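Local coordinates for putative redox protein (Lactobacillus casei, PDB 2QL8) that is a putative oxidoreductase of the OsmC/Ohr family, whose members typically reduce organic hydroperoxides, and probably has a similar redox role, at residues 61-66 with 120-125; 65-70 with 111-116. One frame throughout, in Å; residues are numbered along the deposited sequence.

Overall arrangement
After the N-terminal strands, the chain runs into helix 48-70, whose last turns supply the first half of both contacts. Strands 77-88 and 91-102 then form an antiparallel hairpin, and helix 107-120 brings residues 111-116 back to 65-70. Contact 2 thus closes a loop of 40 residues around the hairpin. The chain continues to the junction with helix 122-127, where residues 120-125 meet 61-66. Contact 1 closes the wider loop of 53 residues, with that of contact 2 inside it, and the two share Glu65 and Ala66. A salt bridge from Arg120 NH1 to Glu70 OE1 ties them together. Their centres lie about 9 Å apart, and both contacts touch the second subunit.

Contact 1: 61-66 with 120-125; sequences EATLEA and RCPVSK. With BEZ (benzoic acid), chain C.
Van der Waals packing joins the two segments directly: Thr63 CG2 rests 3.7 Å from Arg120 CB, and Thr63 OG1 lies 3.5 Å from Cys121 CB. With the methyl anti to its own backbone N, the branched threonine turns an apolar arm to the arginine stem while its hydroxyl, beside that N, hydrogen-bonds back to Cys59 O.

Polar contacts gather on the bound benzoic acid. Arg120 bends at chi3 (62°), which carries NE round to the carboxyl group; NE donates to O2 and NH2 to O1 of BEZ, each at 2.9 Å. Both bonds are nearly straight, and the carboxyl carbon lies in plane at the guanidinium edge, a bidentate pairing that suits arginine and fixes the carboxyl group's rotation. Ala90 N of the second subunit adds another hydrogen bond to the ligand.

The phenyl ring meets small or compact groups: Ala66 CB is 3.7 Å from C2, Pro122 CD is 3.8 Å from C5, and Thr63 OG1 makes a short approach of 3.0 Å to C5.

A capping bond completes the set. Cys121, the N-cap of helix 122-127, accepts from Ser124 N at SG (3.4 Å). With Cys59 packed against Cys121, the arrangement is consistent with the paired-cysteine, arginine-bearing pocket of OsmC/Ohr proteins at the dimer interface.

Contact 2: 65-70 with 111-116; sequences EAVEKE and KAFTNE
Val67 packs against Phe113 and Glu116 where two helices of the OsmC fold meet, their local axes 10.2 Å apart at closest approach and inclined at 123°. The bond to CB points toward helix 107-120, and CB carries two methyls, a branched shape that can meet two neighbours at once. CG1, anti to the backbone N (chi1 169°), lies over one face of the Phe113 ring, offset toward the rim, in a CH-pi contact 4.1 Å from the centroid. It also lies 3.4 Å from Glu116 OE2 in one of that glutamate's two conformers; this oxygen is hydrogen-bonded to His71 NE2. CG2 lies 3.8 Å from Glu116 OE1, which CG1 also touches. An alanine in place of Val67 would probably open a gap over the Phe113 face.

Phe113 also receives Glu68 CG obliquely near CE2, while the Glu68 carboxylate turns to His75 and Thr76 N. Glu70 and Glu116 bring like charges near each other. Arg120 NH1 forms a salt bridge with Glu70 OE1 but only a weak, long ion pair with Glu116 OE1; Arg89 of the second subunit bridges to Glu70 OE2. In this Glu116 conformer one water donates to both carboxylates, at 2.7 Å to Glu70 OE1 and 2.8 Å to Glu116 OE1.

Contact 1: 61-66 with 120-125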
loop_
_atom_site.group_PDB
_atom_site.type_symbol
_atom_site.label_atom_id
_atom_site.label_comp_id
_atom_site.label_asym_id
_atom_site.label_seq_id
_atom_site.Cartn_x
_atom_site.Cartn_y
_atom_site.Cartn_z
ATOM N N GLU A 61 -1.707 -12.934 2.073
ATOM C CA GLU A 61 -1.369 -14.039 2.957
ATOM C C GLU A 61 -2.495 -14.263 3.995
ATOM O O GLU A 61 -2.877 -15.409 4.286
ATOM C CB GLU A 61 -0.007 -13.800 3.611
ATOM C CG GLU A 61 0.457 -14.933 4.583
ATOM C CD GLU A 61 0.952 -16.190 3.893
ATOM O OE1 GLU A 61 0.631 -16.411 2.697
ATOM O OE2 GLU A 61 1.666 -16.961 4.617
ATOM N N ALA A 62 -3.032 -13.174 4.554
ATOM C CA ALA A 62 -4.167 -13.252 5.506
ATOM C C ALA A 62 -5.385 -13.848 4.834
ATOM O O ALA A 62 -6.123 -14.668 5.413
ATOM C CB ALA A 62 -4.509 -11.879 6.097
ATOM N N THR A 63 -5.630 -13.422 3.600
ATOM C CA THR A 63 -6.786 -13.924 2.857
ATOM C C THR A 63 -6.616 -15.434 2.582
ATOM O O THR A 63 -7.551 -16.215 2.747
ATOM C CB THR A 63 -7.031 -13.154 1.524
ATOM O OG1 THR A 63 -7.004 -11.754 1.759
ATOM C CG2 THR A 63 -8.353 -13.555 0.833
ATOM N N LEU A 64 -5.397 -15.803 2.214
ATOM C CA LEU A 64 -5.053 -17.194 1.912
ATOM C C LEU A 64 -5.237 -18.062 3.164
ATOM O O LEU A 64 -5.793 -19.147 3.093
ATOM C CB LEU A 64 -3.617 -17.286 1.398
ATOM C CG LEU A 64 -3.094 -18.667 0.967
ATOM C CD1 LEU A 64 -4.028 -19.333 -0.029
ATOM C CD2 LEU A 64 -1.631 -18.479 0.429
ATOM N N GLU A 65 -4.821 -17.555 4.317
ATOM C CA GLU A 65 -4.985 -18.274 5.583
ATOM C C GLU A 65 -6.473 -18.521 5.866
ATOM O O GLU A 65 -6.883 -19.619 6.281
ATOM C CB GLU A 65 -4.292 -17.532 6.731
ATOM C CG GLU A 65 -4.364 -18.293 8.027
ATOM C CD GLU A 65 -3.480 -17.735 9.141
ATOM O OE1 GLU A 65 -2.947 -16.642 8.997
ATOM O OE2 GLU A 65 -3.341 -18.438 10.183
ATOM N N ALA A 66 -7.310 -17.525 5.597
ATOM C CA ALA A 66 -8.772 -17.662 5.774
ATOM C C ALA A 66 -9.353 -18.732 4.839
ATOM O O ALA A 66 -10.141 -19.587 5.259
ATOM C CB ALA A 66 -9.512 -16.296 5.579
ATOM N N ARG A 120 -10.915 -11.848 -3.201
ATOM C CA ARG A 120 -11.311 -11.499 -1.829
ATOM C C ARG A 120 -10.403 -10.485 -1.129
ATOM O O ARG A 120 -10.853 -9.724 -0.290
ATOM C CB ARG A 120 -11.434 -12.756 -0.967
ATOM C CG ARG A 120 -12.657 -13.594 -1.320
ATOM C CD ARG A 120 -12.664 -14.978 -0.694
ATOM N NE ARG A 120 -12.689 -14.939 0.768
ATOM C CZ ARG A 120 -12.982 -16.004 1.530
ATOM N NH1 ARG A 120 -13.290 -17.168 0.965
ATOM N NH2 ARG A 120 -12.980 -15.931 2.837
ATOM N N CYS A 121 -9.123 -10.495 -1.462
ATOM C CA CYS A 121 -8.143 -9.664 -0.775
ATOM C C CYS A 121 -8.432 -8.172 -1.009
ATOM O O CYS A 121 -8.493 -7.733 -2.162
ATOM C CB CYS A 121 -6.753 -10.022 -1.295
ATOM S SG CYS A 121 -5.425 -8.844 -0.895
ATOM N N PRO A 122 -8.679 -7.404 0.081
ATOM C CA PRO A 122 -8.943 -5.963 -0.144
ATOM C C PRO A 122 -7.924 -5.187 -0.974
ATOM O O PRO A 122 -8.320 -4.350 -1.782
ATOM C CB PRO A 122 -9.088 -5.427 1.277
ATOM C CG PRO A 122 -9.681 -6.613 2.035
ATOM C CD PRO A 122 -8.972 -7.815 1.486
ATOM N N VAL A 123 -6.647 -5.441 -0.762
ATOM C CA VAL A 123 -5.635 -4.652 -1.485
ATOM C C VAL A 123 -5.649 -5.072 -2.965
ATOM O O VAL A 123 -5.546 -4.244 -3.857
ATOM C CB VAL A 123 -4.231 -4.720 -0.840
ATOM C CG1 VAL A 123 -3.218 -3.869 -1.668
ATOM C CG2 VAL A 123 -4.268 -4.252 0.647
ATOM N N SER A 124 -5.798 -6.376 -3.204
ATOM C CA SER A 124 -5.913 -6.880 -4.544
ATOM C C SER A 124 -7.103 -6.217 -5.275
ATOM O O SER A 124 -6.992 -5.793 -6.427
ATOM C CB SER A 124 -5.991 -8.409 -4.455
ATOM O OG SER A 124 -6.030 -9.052 -5.707
ATOM N N LYS A 125 -8.236 -6.099 -4.572
ATOM C CA LYS A 125 -9.395 -5.460 -5.162
ATOM C C LYS A 125 -9.118 -3.979 -5.504
ATOM O O LYS A 125 -9.573 -3.483 -6.535
ATOM C CB LYS A 125 -10.598 -5.558 -4.227
ATOM C CG LYS A 125 -11.160 -6.925 -4.056
ATOM C CD LYS A 125 -12.395 -6.743 -3.067
ATOM C CE LYS A 125 -12.825 -7.910 -2.457
ATOM N NZ LYS A 125 -14.055 -7.639 -1.713
HETATM C C BEZ C . -11.910 -12.856 3.655
HETATM O O1 BEZ C . -12.752 -13.495 4.388
HETATM O O2 BEZ C . -12.148 -12.653 2.528
HETATM C C1 BEZ C . -10.651 -12.252 4.177
HETATM C C2 BEZ C . -10.192 -12.689 5.432
HETATM C C3 BEZ C . -9.025 -12.132 5.951
HETATM C C4 BEZ C . -8.341 -11.153 5.216
HETATM C C5 BEZ C . -8.820 -10.726 3.970
HETATM C C6 BEZ C . -9.943 -11.254 3.421
#

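Contact 2: 65-70 with 111-116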
loop_
_atom_site.group_PDB
_atom_site.type_symbol
_atom_site.label_atom_id
_atom_site.label_comp_id
_atom_site.label_asym_id
_atom_site.label_seq_id
_atom_site.Cartn_x
_atom_site.Cartn_y
_atom_site.Cartn_z
ATOM N N GLU A 65 -4.821 -17.555 4.317
ATOM C CA GLU A 65 -4.985 -18.274 5.583
ATOM C C GLU A 65 -6.473 -18.521 5.866
ATOM O O GLU A 65 -6.883 -19.619 6.281
ATOM C CB GLU A 65 -4.292 -17.532 6.731
ATOM C CG GLU A 65 -4.364 -18.293 8.027
ATOM C CD GLU A 65 -3.480 -17.735 9.141
ATOM O OE1 GLU A 65 -2.947 -16.642 8.997
ATOM O OE2 GLU A 65 -3.341 -18.438 10.183
ATOM N N ALA A 66 -7.310 -17.525 5.597
ATOM C CA ALA A 66 -8.772 -17.662 5.774
ATOM C C ALA A 66 -9.353 -18.732 4.839
ATOM O O ALA A 66 -10.141 -19.587 5.259
ATOM C CB ALA A 66 -9.512 -16.296 5.579
ATOM N N VAL A 67 -8.915 -18.725 3.579
ATOM C CA VAL A 67 -9.327 -19.723 2.589
ATOM C C VAL A 67 -8.902 -21.136 2.992
ATOM O O VAL A 67 -9.709 -22.068 2.965
ATOM C CB VAL A 67 -8.881 -19.344 1.152
ATOM C CG1 VAL A 67 -9.065 -20.523 0.162
ATOM C CG2 VAL A 67 -9.612 -18.066 0.686
ATOM N N GLU A 68 -7.661 -21.271 3.408
ATOM C CA GLU A 68 -7.144 -22.544 3.876
ATOM C C GLU A 68 -8.017 -23.081 5.004
ATOM O O GLU A 68 -8.414 -24.252 5.004
ATOM C CB GLU A 68 -5.700 -22.404 4.360
ATOM C CG GLU A 68 -4.678 -22.247 3.258
ATOM C CD GLU A 68 -3.335 -21.804 3.802
ATOM O OE1 GLU A 68 -3.338 -20.931 4.699
ATOM O OE2 GLU A 68 -2.312 -22.348 3.345
ATOM N N LYS A 69 -8.333 -22.212 5.954
ATOM C CA LYS A 69 -9.150 -22.613 7.120
ATOM C C LYS A 69 -10.569 -23.025 6.719
ATOM O O LYS A 69 -11.103 -23.993 7.242
ATOM C CB LYS A 69 -9.180 -21.559 8.228
ATOM C CG LYS A 69 -7.869 -21.431 8.962
ATOM C CD LYS A 69 -7.950 -20.341 10.009
ATOM C CE LYS A 69 -6.560 -19.992 10.555
ATOM N NZ LYS A 69 -6.324 -20.454 11.939
ATOM N N GLU A 70 -11.168 -22.323 5.771
ATOM C CA GLU A 70 -12.483 -22.688 5.250
ATOM C C GLU A 70 -12.465 -24.087 4.597
ATOM O O GLU A 70 -13.495 -24.780 4.560
ATOM C CB GLU A 70 -12.972 -21.644 4.215
ATOM C CG GLU A 70 -13.404 -20.367 4.867
ATOM C CD GLU A 70 -13.696 -19.208 3.929
ATOM O OE1 GLU A 70 -13.614 -19.410 2.727
ATOM O OE2 GLU A 70 -14.058 -18.106 4.429
ATOM N N LYS A 111 -3.668 -23.097 -7.431
ATOM C CA LYS A 111 -4.223 -22.163 -8.422
ATOM C C LYS A 111 -5.633 -21.726 -8.054
ATOM O O LYS A 111 -5.963 -20.547 -8.124
ATOM C CB LYS A 111 -4.226 -22.717 -9.847
ATOM C CG LYS A 111 -2.850 -22.938 -10.422
ATOM C CD LYS A 111 -2.900 -23.208 -11.910
ATOM C CE LYS A 111 -3.347 -24.600 -12.247
ATOM N NZ LYS A 111 -3.634 -24.747 -13.713
ATOM N N ALA A 112 -6.474 -22.662 -7.630
ATOM C CA ALA A 112 -7.831 -22.367 -7.221
ATOM C C ALA A 112 -7.808 -21.413 -6.031
ATOM O O ALA A 112 -8.594 -20.458 -5.981
ATOM C CB ALA A 112 -8.577 -23.663 -6.894
ATOM N N PHE A 113 -6.930 -21.679 -5.065
ATOM C CA PHE A 113 -6.847 -20.806 -3.870
ATOM C C PHE A 113 -6.373 -19.420 -4.294
ATOM O O PHE A 113 -6.796 -18.422 -3.709
ATOM C CB PHE A 113 -5.901 -21.388 -2.817
ATOM C CG PHE A 113 -6.444 -22.568 -2.068
ATOM C CD1 PHE A 113 -7.665 -23.158 -2.353
ATOM C CD2 PHE A 113 -5.683 -23.081 -1.030
ATOM C CE1 PHE A 113 -8.089 -24.258 -1.593
ATOM C CE2 PHE A 113 -6.119 -24.191 -0.272
ATOM C CZ PHE A 113 -7.328 -24.739 -0.549
ATOM N N THR A 114 -5.462 -19.356 -5.264
ATOM C CA THR A 114 -4.948 -18.048 -5.755
ATOM C C THR A 114 -6.078 -17.243 -6.377
ATOM O O THR A 114 -6.202 -16.048 -6.116
ATOM C CB THR A 114 -3.739 -18.214 -6.718
ATOM O OG1 THR A 114 -2.714 -18.987 -6.084
ATOM C CG2 THR A 114 -3.170 -16.873 -7.151
ATOM N N ASN A 115 -6.907 -17.890 -7.193
ATOM C CA ASN A 115 -8.068 -17.241 -7.770
ATOM C C ASN A 115 -9.010 -16.728 -6.672
ATOM O O ASN A 115 -9.565 -15.607 -6.804
ATOM C CB ASN A 115 -8.826 -18.151 -8.751
ATOM C CG ASN A 115 -8.019 -18.514 -9.976
ATOM O OD1 ASN A 115 -7.075 -17.820 -10.357
ATOM N ND2 ASN A 115 -8.412 -19.615 -10.639
ATOM N N GLU A 116 -9.232 -17.548 -5.636
ATOM C CA GLU A 116 -10.114 -17.193 -4.522
ATOM C C GLU A 116 -9.602 -15.923 -3.841
ATOM O O GLU A 116 -10.359 -15.000 -3.568
ATOM C CB GLU A 116 -10.204 -18.304 -3.446
ATOM C CG GLU A 116 -11.217 -19.455 -3.723
ATOM C CD GLU A 116 -11.534 -20.245 -2.463
ATOM O OE1 GLU A 116 -12.177 -19.704 -1.513
ATOM O OE2 GLU A 116 -11.087 -21.403 -2.414
HETATM O O HOH W 1 -13.101 -21.111 0.682
#